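Carbohydrate binding module E1 (Uncultured bacterium, PDB 5KLE) binds beta-1,4-linked glucose chains such as cellopentaose, and is probably a non-catalytic module that targets cellulose or related plant polysaccharides. Local coordinates at residues A[16-19]-A[20-23]; A[73-76]-A[77-81]. One frame throughout, in Å; residues are numbered along the deposited sequence.

Interaction 1: residues A[16-19]-A[20-23]; sequences TAAK and GVEF. With BGC (beta-D-glucopyranose), chain B.
The Phe23 ring meets Ala17 obliquely, with Ala17 CB 3.6 Å from Phe23 CE1. At the ring edge, in its plane, lie Val21 O and water 1, Val21 O being 3.7 Å from Phe23 CD1. Phe23 CG stands between its own backbone N and carbonyl carbon (chi1 65°), the crowded position, and this turns the ring back toward Ala17. Between these two residues the chain reverses in a type II beta turn from Ala18 to Val21, passing from strand 15-16 of one sheet to strand 23-25 of the other in a beta-sandwich fold. The turn is closed by Val21 N donating to Ala18 O at 3.0 Å and nearly straight (160°), though the donor sits 37° out of the carbonyl plane. Positive phi at Gly20 fits the third position of such a turn, where an added CB would run into Lys19 O. Val21 CG2 comes within 4.0 Å of Ala18 CB, a light apolar contact at the surface. Two waters add to the link. Water 1 donates to both Ala18 O and Val21 O, while water 2 accepts from Ala18 N at 2.9 Å and donates to Val21 O. Each of the two carbonyl oxygens is thus gripped by two donors. The Lys19 chain runs to strand 90-96, where NZ forms a salt bridge with Asp95; Ala17 and Phe23 also pack on Ile31, burying Ala17 inside the fold. Glu22, whose CB bond is directed away from the turn, belongs to the glycan-binding pocket. Its side chain was modelled in two conformers; in the one described, the glucose O6 donates to Glu22 OE1 at 2.8 Å.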
ATOM      1  N   THR A  16      -8.877  -4.407  -2.615  1.00  9.54           N
ATOM      2  CA  THR A  16      -7.980  -4.895  -3.665  1.00  9.63           C
ATOM      3  C   THR A  16      -7.637  -3.749  -4.611  1.00 12.65           C
ATOM      4  O   THR A  16      -8.543  -3.124  -5.185  1.00 14.38           O
ATOM      5  CB  THR A  16      -8.622  -6.055  -4.434  1.00 11.04           C
ATOM      6  OG1 THR A  16      -8.904  -7.156  -3.545  1.00 13.80           O
ATOM      7  CG2 THR A  16      -7.690  -6.549  -5.536  1.00 13.84           C
ATOM      8  N   ALA A  17      -6.330  -3.483  -4.785  1.00 11.01           N
ATOM      9  CA  ALA A  17      -5.900  -2.396  -5.677  1.00 10.87           C
ATOM     10  C   ALA A  17      -5.701  -2.939  -7.078  1.00 11.80           C
ATOM     11  O   ALA A  17      -5.164  -4.036  -7.274  1.00 14.42           O
ATOM     12  CB  ALA A  17      -4.575  -1.809  -5.182  1.00 12.59           C
ATOM     13  N   ALA A  18      -6.101  -2.136  -8.071  1.00 12.59           N
ATOM     14  CA  ALA A  18      -5.780  -2.401  -9.472  1.00 12.33           C
ATOM     15  C   ALA A  18      -4.647  -1.495  -9.927  1.00 11.46           C
ATOM     16  O   ALA A  18      -4.568  -0.332  -9.506  1.00 13.52           O
ATOM     17  CB  ALA A  18      -6.999  -2.182 -10.365  1.00 15.84           C
ATOM     18  N   LYS A  19      -3.764  -2.040 -10.777  1.00 14.94           N
ATOM     19  CA  LYS A  19      -2.573  -1.318 -11.235  1.00 13.64           C
ATOM     20  C   LYS A  19      -2.943   0.050 -11.784  1.00 12.26           C
ATOM     21  O   LYS A  19      -3.721   0.158 -12.747  1.00 16.11           O
ATOM     22  CB  LYS A  19      -1.854  -2.146 -12.318  1.00 12.53           C
ATOM     23  CG  LYS A  19      -0.583  -1.524 -12.857  1.00 13.93           C
ATOM     24  CD  LYS A  19       0.023  -2.500 -13.866  1.00 14.24           C
ATOM     25  CE  LYS A  19       1.402  -2.068 -14.392  1.00 17.12           C
ATOM     26  NZ  LYS A  19       1.374  -0.736 -15.054  1.00 16.81           N
ATOM     27  N   GLY A  20      -2.391   1.090 -11.164  1.00 12.92           N
ATOM     28  CA  GLY A  20      -2.548   2.450 -11.648  1.00 13.17           C
ATOM     29  C   GLY A  20      -3.863   3.130 -11.335  1.00 13.31           C
ATOM     30  O   GLY A  20      -4.038   4.266 -11.789  1.00 15.20           O
ATOM     31  N   VAL A  21      -4.775   2.492 -10.576  1.00 14.53           N
ATOM     32  CA  VAL A  21      -6.147   2.990 -10.367  1.00 13.98           C
ATOM     33  C   VAL A  21      -6.265   3.507  -8.929  1.00 13.47           C
ATOM     34  O   VAL A  21      -6.150   2.731  -7.972  1.00 13.73           O
ATOM     35  CB  VAL A  21      -7.189   1.890 -10.650  1.00 14.88           C
ATOM     36  CG1 VAL A  21      -8.595   2.369 -10.312  1.00 16.34           C
ATOM     37  CG2 VAL A  21      -7.105   1.434 -12.115  1.00 17.49           C
ATOM     38  N   GLU A  22      -6.538   4.807  -8.777  1.00 13.72           N
ATOM     39  CA  GLU A  22      -6.638   5.401  -7.446  0.52 11.23           C
ATOM     40  C   GLU A  22      -7.865   4.891  -6.690  1.00 14.81           C
ATOM     41  O   GLU A  22      -8.922   4.588  -7.276  1.00 15.76           O
ATOM     42  CB  GLU A  22      -6.704   6.927  -7.525  0.52 13.94           C
ATOM     43  CG  GLU A  22      -5.384   7.610  -7.821  0.52 15.50           C
ATOM     44  CD  GLU A  22      -5.391   9.084  -7.418  0.52 20.53           C
ATOM     45  OE1 GLU A  22      -4.313   9.605  -7.101  0.52 19.27           O
ATOM     46  OE2 GLU A  22      -6.477   9.708  -7.404  0.52 25.38           O
ATOM     47  N   PHE A  23      -7.729   4.820  -5.368  1.00 13.48           N
ATOM     48  CA  PHE A  23      -8.835   4.425  -4.507  1.00 12.65           C
ATOM     49  C   PHE A  23      -8.682   5.147  -3.171  1.00 11.92           C
ATOM     50  O   PHE A  23      -7.601   5.612  -2.821  1.00 10.77           O
ATOM     51  CB  PHE A  23      -8.924   2.897  -4.369  1.00 13.59           C
ATOM     52  CG  PHE A  23      -7.738   2.279  -3.678  1.00 12.46           C
ATOM     53  CD1 PHE A  23      -6.570   1.969  -4.366  1.00 14.17           C
ATOM     54  CD2 PHE A  23      -7.790   2.045  -2.304  1.00 15.86           C
ATOM     55  CE1 PHE A  23      -5.480   1.381  -3.686  1.00 14.48           C
ATOM     56  CE2 PHE A  23      -6.726   1.480  -1.628  1.00 17.14           C
ATOM     57  CZ  PHE A  23      -5.568   1.158  -2.303  1.00 14.98           C
TER
HETATM   58  C2  BGC B   5      -2.035  15.232 -10.155  0.51 21.73           C
HETATM   59  C3  BGC B   5      -3.011  15.595  -8.995  0.51 21.79           C
HETATM   60  C4  BGC B   5      -4.115  14.621  -8.931  0.51 23.05           C
HETATM   61  C5  BGC B   5      -3.635  13.156  -8.942  0.51 20.76           C
HETATM   62  C6  BGC B   5      -4.874  12.306  -8.974  0.51 22.25           C
HETATM   63  C1  BGC B   5      -1.668  13.775 -10.033  0.51 19.36           C
HETATM   64  O2  BGC B   5      -0.841  15.939 -10.271  0.51 23.46           O
HETATM   65  O3  BGC B   5      -3.711  16.748  -9.357  0.51 23.56           O
HETATM   66  O4  BGC B   5      -4.992  14.843  -7.851  0.51 27.60           O
HETATM   67  O5  BGC B   5      -2.822  13.011 -10.074  0.51 20.62           O
HETATM   68  O6  BGC B   5      -4.534  11.013  -9.492  0.51 22.21           O
HETATM   69  O   HOH W   1      -4.005   1.111  -7.189  1.00 12.87           O
HETATM   70  O   HOH W   2      -7.589   0.307  -7.446  1.00 13.49           O

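Interaction 2: residues A[73-76]-A[77-81]; sequences NAAN and GDLYI
This is a local apolar contact at the entry to strand 77-86: the loop that follows strand 67-71 brings Ala74 and Ala75 against the Leu79 side chain, linking one sheet of the sandwich to the other. The evidence lies in the branches of the leucine. CD1 approaches Ala74 CB at 4.2 Å and CD2 approaches Ala75 CB at 4.3 Å, both loose van der Waals distances. Closer is the backbone, with Leu79 CD2 3.5 Å from Ala75 O. Leu79 CG lies anti to its own carbonyl carbon (chi1 -67°), which carries both methyls back toward the loop. An alanine in place of Leu79 would remove both methyls and would probably leave Ala74 and Ala75 without the leucine methyls they pack on, opening a gap between the loop and the strand. Leu79 also touches Ile54 of the adjacent strand, and Ala74 touches Leu40, so the cluster reaches into the core.

The polar side of the bend is held differently. Water 3 donates to Asn76 O at 2.9 Å and to Asp78 O at 3.1 Å, bridging the two carbonyls around Gly77. An added CB on that glycine would lie 2.4 Å from Asn76 O, a clash at its backbone angles. Lys35 NZ is hydrogen-bonded to both Ala74 O and Asn76 OD1, while Asp78 OD1 accepts from Asn34 ND2. The chemistry therefore implies a division of labour: methyl packing joins loop to strand through Leu79, while water and strand 30-35 supply the polar bonding of the bend.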
ATOM      1  N   ASN A  73      12.723  -4.236  -3.547  1.00 27.02           N
ATOM      2  CA  ASN A  73      12.731  -5.510  -2.838  1.00 26.07           C
ATOM      3  C   ASN A  73      11.338  -5.998  -2.442  1.00 25.17           C
ATOM      4  O   ASN A  73      11.211  -6.827  -1.541  1.00 23.48           O
ATOM      5  CB  ASN A  73      13.659  -5.486  -1.611  1.00 29.51           C
ATOM      6  CG  ASN A  73      15.053  -4.974  -1.935  1.00 36.56           C
ATOM      7  OD1 ASN A  73      15.636  -5.315  -2.971  1.00 37.13           O
ATOM      8  ND2 ASN A  73      15.592  -4.140  -1.050  1.00 38.61           N
ATOM      9  N   ALA A  74      10.280  -5.520  -3.085  1.00 21.12           N
ATOM     10  CA  ALA A  74       8.963  -6.126  -2.938  1.00 18.98           C
ATOM     11  C   ALA A  74       8.830  -7.274  -3.935  1.00 18.72           C
ATOM     12  O   ALA A  74       9.165  -7.124  -5.115  1.00 21.39           O
ATOM     13  CB  ALA A  74       7.871  -5.079  -3.167  1.00 18.88           C
ATOM     14  N   ALA A  75       8.340  -8.417  -3.457  1.00 17.39           N
ATOM     15  CA  ALA A  75       8.220  -9.615  -4.283  1.00 19.76           C
ATOM     16  C   ALA A  75       7.234  -9.401  -5.429  1.00 14.90           C
ATOM     17  O   ALA A  75       6.322  -8.574  -5.353  1.00 15.26           O
ATOM     18  CB  ALA A  75       7.735 -10.784  -3.418  1.00 24.79           C
ATOM     19  N   ASN A  76       7.436 -10.147  -6.513  1.00 17.86           N
ATOM     20  CA  ASN A  76       6.377 -10.294  -7.497  1.00 17.27           C
ATOM     21  C   ASN A  76       5.298 -11.213  -6.929  1.00 19.23           C
ATOM     22  O   ASN A  76       5.524 -11.957  -5.971  1.00 23.62           O
ATOM     23  CB  ASN A  76       6.910 -10.849  -8.815  1.00 17.71           C
ATOM     24  CG  ASN A  76       7.820  -9.861  -9.543  1.00 20.16           C
ATOM     25  OD1 ASN A  76       7.634  -8.644  -9.436  1.00 20.97           O
ATOM     26  ND2 ASN A  76       8.804 -10.367 -10.281  1.00 21.84           N
ATOM     27  N   GLY A  77       4.129 -11.180  -7.547  1.00 16.03           N
ATOM     28  CA  GLY A  77       2.986 -11.940  -7.049  1.00 16.67           C
ATOM     29  C   GLY A  77       2.043 -11.114  -6.195  1.00 14.15           C
ATOM     30  O   GLY A  77       2.021  -9.876  -6.243  1.00 14.16           O
ATOM     31  N   ASP A  78       1.255 -11.821  -5.381  1.00 13.05           N
ATOM     32  CA  ASP A  78       0.281 -11.148  -4.527  1.00 14.86           C
ATOM     33  C   ASP A  78       0.992 -10.567  -3.316  1.00 15.30           C
ATOM     34  O   ASP A  78       1.684 -11.293  -2.583  1.00 18.90           O
ATOM     35  CB  ASP A  78      -0.774 -12.120  -4.008  1.00 14.13           C
ATOM     36  CG  ASP A  78      -1.742 -12.586  -5.073  1.00 16.87           C
ATOM     37  OD1 ASP A  78      -1.936 -11.889  -6.088  1.00 18.86           O
ATOM     38  OD2 ASP A  78      -2.367 -13.651  -4.845  1.00 19.49           O
ATOM     39  N   LEU A  79       0.781  -9.280  -3.076  1.00 12.73           N
ATOM     40  CA  LEU A  79       1.340  -8.585  -1.927  1.00 11.21           C
ATOM     41  C   LEU A  79       0.195  -8.122  -1.052  1.00 11.71           C
ATOM     42  O   LEU A  79      -0.864  -7.763  -1.558  1.00 12.10           O
ATOM     43  CB  LEU A  79       2.086  -7.319  -2.402  1.00 10.60           C
ATOM     44  CG  LEU A  79       3.347  -7.596  -3.231  1.00 10.29           C
ATOM     45  CD1 LEU A  79       3.834  -6.249  -3.750  1.00 14.82           C
ATOM     46  CD2 LEU A  79       4.430  -8.283  -2.448  1.00 16.56           C
ATOM     47  N   TYR A  80       0.410  -8.115   0.264  1.00  9.35           N
ATOM     48  CA  TYR A  80      -0.560  -7.590   1.222  1.00  9.13           C
ATOM     49  C   TYR A  80       0.068  -6.402   1.940  1.00 11.22           C
ATOM     50  O   TYR A  80       1.096  -6.549   2.618  1.00 11.61           O
ATOM     51  CB  TYR A  80      -1.050  -8.713   2.163  1.00 10.53           C
ATOM     52  CG  TYR A  80      -1.767  -9.773   1.340  1.00 10.30           C
ATOM     53  CD1 TYR A  80      -3.125  -9.609   0.968  1.00 12.30           C
ATOM     54  CD2 TYR A  80      -1.062 -10.830   0.751  1.00 10.78           C
ATOM     55  CE1 TYR A  80      -3.745 -10.510   0.160  1.00 11.16           C
ATOM     56  CE2 TYR A  80      -1.704 -11.731  -0.083  1.00 11.39           C
ATOM     57  CZ  TYR A  80      -3.034 -11.580  -0.364  1.00 11.59           C
ATOM     58  OH  TYR A  80      -3.617 -12.514  -1.190  1.00 15.75           O
ATOM     59  N   ILE A  81      -0.529  -5.232   1.761  1.00 10.50           N
ATOM     60  CA  ILE A  81       0.047  -3.958   2.184  0.57 10.04           C
ATOM     61  C   ILE A  81      -0.869  -3.336   3.241  1.00  8.97           C
ATOM     62  O   ILE A  81      -2.020  -2.946   2.942  1.00 10.36           O
ATOM     63  CB  ILE A  81       0.252  -3.037   0.978  0.57 10.12           C
ATOM     64  CG1 ILE A  81       1.046  -3.822  -0.090  0.57 10.73           C
ATOM     65  CG2 ILE A  81       0.958  -1.755   1.406  0.57 12.90           C
ATOM     66  CD1 ILE A  81       1.457  -3.024  -1.313  0.57 16.03           C
TER
HETATM   67  O   HOH W   3       4.360 -12.607  -3.413  1.00 28.25           O

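Interactions 1 and 2 are separate along the chain and in space: their centres lie 14 Å apart and their nearest atoms about 7 Å, without touching. Strand 30-35 is their common neighbour. Ala17 makes a backbone hydrogen bond with Lys32, while Gly77, Leu79 and Ile81 bond with Lys35, Tyr33 and Ile31; the side chain of Ile31 is also touched from residues 16-23. They differ in their relation to the glycan. Interaction 1 supplies Glu22 to a pocket that also holds Trp45, Trp68, Lys93 and Trp97, whereas in interaction 2 the Asn76 side chain remains about 13 Å from a glucose unit, consistent with a structural contact.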